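Local coordinates for putative enoyl-CoA hydratase/isomerase (Bordetella parapertussis, PDB 3ISA), which probably acts on acyl-CoA thioesters as a hydratase or isomerase of the crotonase superfamily, its exact substrate being unknown, at residues Pro52-Gly66 and Ser99-Gly113. Sequence-based numbering, arbitrary orientation.
Sequences PLLVFAGAGRNFSAG and SLTLALAHGRNFGAG
The imidazole of His106 lies against the loop that leaves strand 53-58, with Asn62 CA over one face, 3.7 Å above the ring plane. Gly58 O and Gly60 O sit at its edge, in plane. His106 NE2 donates to Gly60 O at 2.8 Å, although it comes from above that carbonyl's plane. With chi1 at 66°, CG of His106 is tucked over its own backbone, and the ring is carried across to this loop. The Phe63 ring receives Gly113 O near its plane, 3.3 Å from CE2, and Phe56 O at its edge. Ala103 CB and Leu104 O approach it obliquely. The side-chain amides of Asn62 and Asn109 run antiparallel alongside one another, their planes 15° apart. Asn62 ND2 donates a hydrogen bond to Arg108 O at 3.0 Å and another to Arg28 O. Asn109 OD1 accepts from Phe63 N at 2.8 Å and from Ser64 N at 3.1 Å. Phe110 N in turn donates to Ser64 O. Before these loops, strands 53-58 and 100-105 pair in parallel in the central crotonase sheet. In crotonases, backbone NH groups of loops following these strands form the oxyanion hole. The side-chain-to-backbone bonds are consistent with fixing these loops relative to each other near such a site.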
loop_
_atom_site.group_PDB
_atom_site.type_symbol
_atom_site.label_atom_id
_atom_site.label_comp_id
_atom_site.label_asym_id
_atom_site.label_seq_id
_atom_site.Cartn_x
_atom_site.Cartn_y
_atom_site.Cartn_z
ATOM N N PRO D 52 21.968 -13.740 -18.941
ATOM C CA PRO D 52 21.770 -14.296 -17.586
ATOM C C PRO D 52 22.470 -13.516 -16.475
ATOM O O PRO D 52 21.870 -13.278 -15.402
ATOM C CB PRO D 52 22.342 -15.713 -17.702
ATOM C CG PRO D 52 22.272 -16.039 -19.184
ATOM C CD PRO D 52 22.615 -14.718 -19.843
ATOM N N LEU D 53 23.708 -13.096 -16.735
ATOM C CA LEU D 53 24.518 -12.414 -15.731
ATOM C C LEU D 53 25.119 -11.111 -16.268
ATOM O O LEU D 53 25.754 -11.095 -17.340
ATOM C CB LEU D 53 25.657 -13.328 -15.259
ATOM C CG LEU D 53 26.683 -12.684 -14.318
ATOM C CD1 LEU D 53 26.081 -12.433 -12.920
ATOM C CD2 LEU D 53 27.941 -13.551 -14.204
ATOM N N LEU D 54 24.916 -10.027 -15.532
ATOM C CA LEU D 54 25.629 -8.773 -15.787
ATOM C C LEU D 54 26.694 -8.591 -14.735
ATOM O O LEU D 54 26.402 -8.602 -13.521
ATOM C CB LEU D 54 24.676 -7.567 -15.732
ATOM C CG LEU D 54 23.358 -7.706 -16.494
ATOM C CD1 LEU D 54 22.539 -6.401 -16.444
ATOM C CD2 LEU D 54 23.599 -8.163 -17.933
ATOM N N VAL D 55 27.928 -8.414 -15.195
ATOM C CA VAL D 55 29.061 -8.154 -14.305
ATOM C C VAL D 55 29.499 -6.683 -14.418
ATOM O O VAL D 55 29.648 -6.142 -15.527
ATOM C CB VAL D 55 30.265 -9.097 -14.607
ATOM C CG1 VAL D 55 31.454 -8.783 -13.688
ATOM C CG2 VAL D 55 29.847 -10.562 -14.499
ATOM N N PHE D 56 29.670 -6.027 -13.269
ATOM C CA PHE D 56 30.164 -4.653 -13.220
ATOM C C PHE D 56 31.526 -4.540 -12.529
ATOM O O PHE D 56 31.702 -4.981 -11.393
ATOM C CB PHE D 56 29.152 -3.746 -12.522
ATOM C CG PHE D 56 27.844 -3.636 -13.259
ATOM C CD1 PHE D 56 27.646 -2.600 -14.176
ATOM C CD2 PHE D 56 26.821 -4.567 -13.047
ATOM C CE1 PHE D 56 26.456 -2.492 -14.869
ATOM C CE2 PHE D 56 25.600 -4.465 -13.746
ATOM C CZ PHE D 56 25.429 -3.419 -14.655
ATOM N N ALA D 57 32.475 -3.914 -13.221
ATOM C CA ALA D 57 33.831 -3.759 -12.691
ATOM C C ALA D 57 34.397 -2.421 -13.132
ATOM O O ALA D 57 33.836 -1.767 -13.999
ATOM C CB ALA D 57 34.720 -4.909 -13.158
ATOM N N GLY D 58 35.499 -2.004 -12.516
ATOM C CA GLY D 58 36.151 -0.768 -12.903
ATOM C C GLY D 58 37.590 -1.004 -13.310
ATOM O O GLY D 58 38.295 -1.764 -12.651
ATOM N N ALA D 59 38.007 -0.375 -14.411
ATOM C CA ALA D 59 39.419 -0.352 -14.842
ATOM C C ALA D 59 40.255 0.540 -13.920
ATOM O O ALA D 59 39.736 1.473 -13.323
ATOM C CB ALA D 59 39.527 0.165 -16.280
ATOM N N GLY D 60 41.559 0.293 -13.839
ATOM C CA GLY D 60 42.412 1.164 -13.029
ATOM C C GLY D 60 42.333 0.860 -11.538
ATOM O O GLY D 60 42.220 -0.300 -11.151
ATOM N N ARG D 61 42.354 1.916 -10.720
ATOM C CA ARG D 61 42.533 1.822 -9.264
ATOM C C ARG D 61 41.245 1.614 -8.454
ATOM O O ARG D 61 41.296 1.272 -7.262
ATOM C CB ARG D 61 43.256 3.080 -8.757
ATOM C CG ARG D 61 44.695 3.241 -9.255
ATOM C CD ARG D 61 45.268 4.626 -8.928
ATOM N NE ARG D 61 45.550 5.428 -10.122
ATOM C CZ ARG D 61 44.859 6.499 -10.505
ATOM N NH1 ARG D 61 43.822 6.926 -9.793
ATOM N NH2 ARG D 61 45.209 7.152 -11.609
ATOM N N ASN D 62 40.090 1.851 -9.074
ATOM C CA ASN D 62 38.816 1.709 -8.341
ATOM C C ASN D 62 37.647 1.194 -9.185
ATOM O O ASN D 62 37.805 0.924 -10.387
ATOM C CB ASN D 62 38.431 3.023 -7.619
ATOM C CG ASN D 62 37.788 4.058 -8.548
ATOM O OD1 ASN D 62 37.926 3.995 -9.771
ATOM N ND2 ASN D 62 37.078 5.028 -7.956
ATOM N N PHE D 63 36.490 1.071 -8.537
ATOM C CA PHE D 63 35.220 0.739 -9.197
ATOM C C PHE D 63 34.609 2.022 -9.805
ATOM O O PHE D 63 34.492 2.126 -11.032
ATOM C CB PHE D 63 34.284 0.039 -8.185
ATOM C CG PHE D 63 32.927 -0.325 -8.732
ATOM C CD1 PHE D 63 32.743 -1.500 -9.455
ATOM C CD2 PHE D 63 31.822 0.509 -8.508
ATOM C CE1 PHE D 63 31.476 -1.840 -9.960
ATOM C CE2 PHE D 63 30.571 0.188 -9.009
ATOM C CZ PHE D 63 30.392 -0.977 -9.738
ATOM N N SER D 64 34.245 2.985 -8.953
ATOM C CA SER D 64 33.785 4.320 -9.387
ATOM C C SER D 64 33.753 5.355 -8.255
ATOM O O SER D 64 33.279 5.077 -7.140
ATOM C CB SER D 64 32.380 4.247 -10.027
ATOM O OG SER D 64 31.898 5.544 -10.341
ATOM N N ALA D 65 34.194 6.566 -8.589
ATOM C CA ALA D 65 34.072 7.730 -7.711
ATOM C C ALA D 65 32.729 8.455 -7.837
ATOM O O ALA D 65 32.553 9.524 -7.253
ATOM C CB ALA D 65 35.228 8.695 -7.950
ATOM N N GLY D 66 31.774 7.871 -8.572
ATOM C CA GLY D 66 30.432 8.449 -8.660
ATOM C C GLY D 66 30.368 9.633 -9.605
ATOM O O GLY D 66 31.145 9.705 -10.529
ATOM N N SER D 99 18.260 -10.074 -15.116
ATOM C CA SER D 99 19.554 -10.773 -15.041
ATOM C C SER D 99 20.008 -10.833 -13.592
ATOM O O SER D 99 19.715 -9.930 -12.814
ATOM C CB SER D 99 20.631 -10.023 -15.814
ATOM O OG SER D 99 20.259 -9.759 -17.160
ATOM N N LEU D 100 20.752 -11.877 -13.230
ATOM C CA LEU D 100 21.554 -11.818 -12.001
ATOM C C LEU D 100 22.607 -10.719 -12.227
ATOM O O LEU D 100 23.085 -10.526 -13.354
ATOM C CB LEU D 100 22.251 -13.148 -11.728
ATOM C CG LEU D 100 23.154 -13.226 -10.484
ATOM C CD1 LEU D 100 22.331 -12.880 -9.202
ATOM C CD2 LEU D 100 23.796 -14.591 -10.367
ATOM N N THR D 101 22.952 -9.987 -11.173
ATOM C CA THR D 101 23.959 -8.921 -11.288
ATOM C C THR D 101 25.054 -9.124 -10.252
ATOM O O THR D 101 24.772 -9.498 -9.103
ATOM C CB THR D 101 23.317 -7.540 -11.124
ATOM O OG1 THR D 101 22.617 -7.496 -9.867
ATOM C CG2 THR D 101 22.310 -7.291 -12.292
ATOM N N LEU D 102 26.295 -8.881 -10.675
ATOM C CA LEU D 102 27.478 -9.064 -9.851
ATOM C C LEU D 102 28.368 -7.829 -9.955
ATOM O O LEU D 102 28.716 -7.382 -11.055
ATOM C CB LEU D 102 28.249 -10.329 -10.291
ATOM C CG LEU D 102 29.692 -10.568 -9.785
ATOM C CD1 LEU D 102 29.702 -10.765 -8.294
ATOM C CD2 LEU D 102 30.322 -11.783 -10.448
ATOM N N ALA D 103 28.769 -7.289 -8.815
ATOM C CA ALA D 103 29.674 -6.153 -8.820
ATOM C C ALA D 103 30.953 -6.521 -8.077
ATOM O O ALA D 103 30.912 -7.242 -7.085
ATOM C CB ALA D 103 29.026 -4.947 -8.204
ATOM N N LEU D 104 32.071 -6.004 -8.567
ATOM C CA LEU D 104 33.380 -6.320 -8.030
ATOM C C LEU D 104 34.125 -5.012 -7.826
ATOM O O LEU D 104 34.516 -4.354 -8.800
ATOM C CB LEU D 104 34.140 -7.230 -9.002
ATOM C CG LEU D 104 33.533 -8.603 -9.317
ATOM C CD1 LEU D 104 34.156 -9.171 -10.598
ATOM C CD2 LEU D 104 33.668 -9.574 -8.155
ATOM N N ALA D 105 34.261 -4.605 -6.562
ATOM C CA ALA D 105 34.813 -3.290 -6.227
ATOM C C ALA D 105 36.219 -3.408 -5.671
ATOM O O ALA D 105 36.555 -4.397 -5.016
ATOM C CB ALA D 105 33.950 -2.578 -5.214
ATOM N N HIS D 106 37.017 -2.383 -5.937
ATOM C CA HIS D 106 38.343 -2.253 -5.371
ATOM C C HIS D 106 38.609 -0.772 -5.210
ATOM O O HIS D 106 37.844 0.044 -5.728
ATOM C CB HIS D 106 39.407 -2.981 -6.225
ATOM C CG HIS D 106 39.623 -2.398 -7.593
ATOM N ND1 HIS D 106 38.667 -2.434 -8.583
ATOM C CD2 HIS D 106 40.710 -1.807 -8.144
ATOM C CE1 HIS D 106 39.144 -1.861 -9.675
ATOM N NE2 HIS D 106 40.381 -1.470 -9.434
ATOM N N GLY D 107 39.643 -0.415 -4.446
ATOM C CA GLY D 107 40.021 0.982 -4.281
ATOM C C GLY D 107 38.970 1.810 -3.548
ATOM O O GLY D 107 38.077 1.260 -2.876
ATOM N N ARG D 108 39.077 3.127 -3.713
ATOM C CA ARG D 108 38.219 4.089 -3.028
ATOM C C ARG D 108 37.018 4.474 -3.896
ATOM O O ARG D 108 37.179 5.021 -4.994
ATOM C CB ARG D 108 39.023 5.335 -2.652
ATOM C CG ARG D 108 40.204 5.056 -1.709
ATOM C CD ARG D 108 41.110 6.278 -1.557
ATOM N NE ARG D 108 40.382 7.432 -1.031
ATOM C CZ ARG D 108 40.944 8.571 -0.633
ATOM N NH1 ARG D 108 42.261 8.732 -0.688
ATOM N NH2 ARG D 108 40.180 9.552 -0.173
ATOM N N ASN D 109 35.828 4.194 -3.391
ATOM C CA ASN D 109 34.599 4.377 -4.152
ATOM C C ASN D 109 33.642 5.335 -3.472
ATOM O O ASN D 109 33.534 5.344 -2.242
ATOM C CB ASN D 109 33.974 3.016 -4.390
ATOM C CG ASN D 109 34.983 2.028 -5.000
ATOM O OD1 ASN D 109 35.381 2.174 -6.164
ATOM N ND2 ASN D 109 35.442 1.065 -4.202
ATOM N N PHE D 110 32.944 6.133 -4.278
ATOM C CA PHE D 110 32.191 7.277 -3.773
ATOM C C PHE D 110 30.822 7.409 -4.421
ATOM O O PHE D 110 30.674 7.149 -5.622
ATOM C CB PHE D 110 32.951 8.587 -4.025
ATOM C CG PHE D 110 34.271 8.677 -3.314
ATOM C CD1 PHE D 110 34.329 9.138 -2.003
ATOM C CD2 PHE D 110 35.452 8.318 -3.961
ATOM C CE1 PHE D 110 35.542 9.226 -1.332
ATOM C CE2 PHE D 110 36.679 8.403 -3.299
ATOM C CZ PHE D 110 36.717 8.863 -1.977
ATOM N N GLY D 111 29.849 7.850 -3.621
ATOM C CA GLY D 111 28.555 8.325 -4.127
ATOM C C GLY D 111 27.813 7.354 -5.034
ATOM O O GLY D 111 27.643 6.189 -4.690
ATOM N N ALA D 112 27.407 7.830 -6.212
ATOM C CA ALA D 112 26.701 7.014 -7.192
ATOM C C ALA D 112 27.482 5.747 -7.606
ATOM O O ALA D 112 26.883 4.752 -8.005
ATOM C CB ALA D 112 26.326 7.858 -8.405
ATOM N N GLY D 113 28.811 5.804 -7.495
ATOM C CA GLY D 113 29.667 4.617 -7.642
ATOM C C GLY D 113 29.331 3.523 -6.648
ATOM O O GLY D 113 29.174 2.349 -7.014
HETATM O O HOH W 1 36.498 -3.478 -10.394
#